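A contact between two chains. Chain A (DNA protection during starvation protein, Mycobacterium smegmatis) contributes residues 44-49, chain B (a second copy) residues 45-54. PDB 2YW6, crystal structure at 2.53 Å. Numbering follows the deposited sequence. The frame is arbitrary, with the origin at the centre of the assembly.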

# COMPACT_ATOMS: atom_id res chain seq x y z
N GLY A 44 25.89 23.38 4.28
CA GLY A 44 26.47 23.24 5.60
C GLY A 44 26.34 21.81 6.08
O GLY A 44 25.56 21.04 5.51
N PRO A 45 27.08 21.43 7.13
CA PRO A 45 27.09 20.09 7.73
C PRO A 45 25.75 19.39 7.91
O PRO A 45 25.64 18.19 7.66
N ASN A 46 24.73 20.13 8.33
CA ASN A 46 23.42 19.53 8.58
C ASN A 46 22.25 20.08 7.77
O ASN A 46 21.15 20.24 8.30
N PHE A 47 22.47 20.36 6.48
CA PHE A 47 21.38 20.88 5.66
C PHE A 47 20.38 19.77 5.32
O PHE A 47 19.20 20.05 5.05
N ILE A 48 20.84 18.52 5.34
CA ILE A 48 19.98 17.37 5.06
C ILE A 48 18.76 17.36 5.97
O ILE A 48 17.63 17.17 5.51
N GLY A 49 18.99 17.54 7.27
CA GLY A 49 17.88 17.54 8.22
C GLY A 49 16.88 18.66 7.98
O GLY A 49 15.66 18.47 8.08
N PRO B 45 28.83 14.21 14.56
CA PRO B 45 27.55 14.90 14.74
C PRO B 45 26.49 14.71 13.65
O PRO B 45 25.41 14.19 13.92
N ASN B 46 26.80 15.13 12.43
CA ASN B 46 25.86 15.06 11.30
C ASN B 46 26.01 13.82 10.42
O ASN B 46 25.85 13.90 9.20
N PHE B 47 26.27 12.67 11.03
CA PHE B 47 26.44 11.43 10.27
C PHE B 47 25.12 10.77 9.87
O PHE B 47 25.10 9.90 9.00
N ILE B 48 24.03 11.16 10.52
CA ILE B 48 22.73 10.59 10.16
C ILE B 48 22.33 11.14 8.80
O ILE B 48 21.79 10.42 7.97
N GLY B 49 22.62 12.42 8.58
CA GLY B 49 22.30 13.06 7.32
C GLY B 49 23.06 12.42 6.18
O GLY B 49 22.54 12.29 5.06
N VAL B 50 24.29 12.00 6.46
CA VAL B 50 25.12 11.35 5.46
C VAL B 50 24.54 9.97 5.13
O VAL B 50 24.51 9.57 3.96
N HIS B 51 24.09 9.24 6.15
CA HIS B 51 23.47 7.93 5.96
C HIS B 51 22.25 8.14 5.05
O HIS B 51 22.08 7.49 4.03
N GLU B 52 21.40 9.07 5.48
CA GLU B 52 20.19 9.43 4.76
C GLU B 52 20.46 9.71 3.30
O GLU B 52 19.72 9.28 2.43
N MET B 53 21.52 10.45 3.04
CA MET B 53 21.89 10.83 1.68
C MET B 53 22.45 9.67 0.85
O MET B 53 22.13 9.53 -0.34
N ILE B 54 23.28 8.84 1.47
CA ILE B 54 23.91 7.70 0.80
C ILE B 54 22.96 6.57 0.41
O ILE B 54 23.02 6.07 -0.71

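The apolar part of this contact is built around Ile48(A). Its CA-to-CB bond points toward chain B, and its side chain is in the mm rotamer. It packs against the helix of chain B at Gly49(B), Glu52(B) and Met53(B). CG1 of Ile48(A) is 3.7 Å from the backbone O of Gly49(B). CD1 of Ile48(A) reaches CB of Met53(B) at 4.1 Å, an apolar contact. CG2 of Ile48(A) is 4.2 Å from CB of Glu52(B). The CA-to-CB bond of Met53(B) points toward chain A, with chi1 and chi2 both t and chi3 p.

Gly49(B) leaves room for this packing. An ideal CB there would point toward chain A and sit 3.2 Å from CB of Ile48(A), which is tight.

The polar part joins the two copies of one residue. Asn46(A) ND2 donates a hydrogen bond to Asn46(B) OD1 at 3.1 Å, with an angle of 140° at the hydrogen. The CA-to-CB bond of Asn46(B) points toward chain A with chi1 m, whereas that of Asn46(A) points sideways with chi1 p. The pair is therefore not symmetric. Asn46(B) is poorly ordered, so its distances deserve some caution.

The amide of Asn46(B) also lies close to two carbons of chain A. Asn46(B) OD1 is 3.0 Å from Asn46(A) CB, and Asn46(B) ND2 is 3.1 Å from Pro45(A) CB. Both are short, and neither is a hydrogen bond.

The CA-to-CB bonds of Phe47(A) and Phe47(B) both point away, but the end of the Phe47(A) side chain comes nearer. Both have chi1 p and neither makes a contact across the pair.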

# COMPACT_ATOMS: atom_id res chain seq x y z
CB PRO A 45 27.79 20.32 9.06
CG PRO A 45 28.76 21.41 8.74
CD PRO A 45 27.89 22.36 7.94
CB ASN A 46 23.09 19.63 10.06
CG ASN A 46 23.47 20.97 10.64
OD1 ASN A 46 23.23 22.01 10.03
ND2 ASN A 46 24.07 20.95 11.83
CB PHE A 47 21.95 21.50 4.38
CG PHE A 47 22.35 20.50 3.33
CD1 PHE A 47 21.42 20.06 2.39
CD2 PHE A 47 23.64 19.99 3.28
CE1 PHE A 47 21.77 19.13 1.42
CE2 PHE A 47 24.00 19.07 2.32
CZ PHE A 47 23.06 18.63 1.38
CB ILE A 48 20.73 16.01 5.24
CG1 ILE A 48 21.67 15.73 4.05
CG2 ILE A 48 19.72 14.88 5.38
CD1 ILE A 48 20.94 15.42 2.75
CB PRO B 45 27.97 16.36 14.86
CG PRO B 45 29.32 16.28 15.48
CD PRO B 45 29.96 15.14 14.73
CB ASN B 46 26.02 16.31 10.44
CG ASN B 46 25.98 17.58 11.25
OD1 ASN B 46 24.94 17.95 11.80
ND2 ASN B 46 27.12 18.26 11.34
CB PHE B 47 27.32 10.45 11.06
CG PHE B 47 26.56 9.57 12.01
CD1 PHE B 47 25.97 8.39 11.58
CD2 PHE B 47 26.49 9.89 13.36
CE1 PHE B 47 25.32 7.54 12.47
CE2 PHE B 47 25.84 9.05 14.26
CZ PHE B 47 25.26 7.88 13.82
CB ILE B 48 21.64 10.95 11.21
CG1 ILE B 48 21.54 9.86 12.27
CG2 ILE B 48 20.28 11.08 10.54
CD1 ILE B 48 22.81 9.60 12.97
CB VAL B 50 26.57 11.21 5.96
CG1 VAL B 50 27.45 10.61 4.87
CG2 VAL B 50 27.09 12.58 6.37
CB HIS B 51 23.00 7.37 7.30
CG HIS B 51 24.05 6.65 8.07
ND1 HIS B 51 25.38 7.02 8.05
CD2 HIS B 51 23.97 5.58 8.90
CE1 HIS B 51 26.07 6.21 8.84
NE2 HIS B 51 25.24 5.33 9.36
CB GLU B 52 19.58 10.69 5.38
CG GLU B 52 18.13 10.55 5.75
CD GLU B 52 17.97 10.20 7.21
OE1 GLU B 52 18.15 11.11 8.05
OE2 GLU B 52 17.67 9.02 7.51
CB MET B 53 22.88 12.00 1.73
CG MET B 53 23.37 12.48 0.39
SD MET B 53 24.61 13.77 0.59
CE MET B 53 26.09 12.83 0.87
CB ILE B 54 25.02 7.09 1.67
CG1 ILE B 54 26.22 8.03 1.69
CG2 ILE B 54 25.45 5.73 1.14
CD1 ILE B 54 27.17 7.68 2.81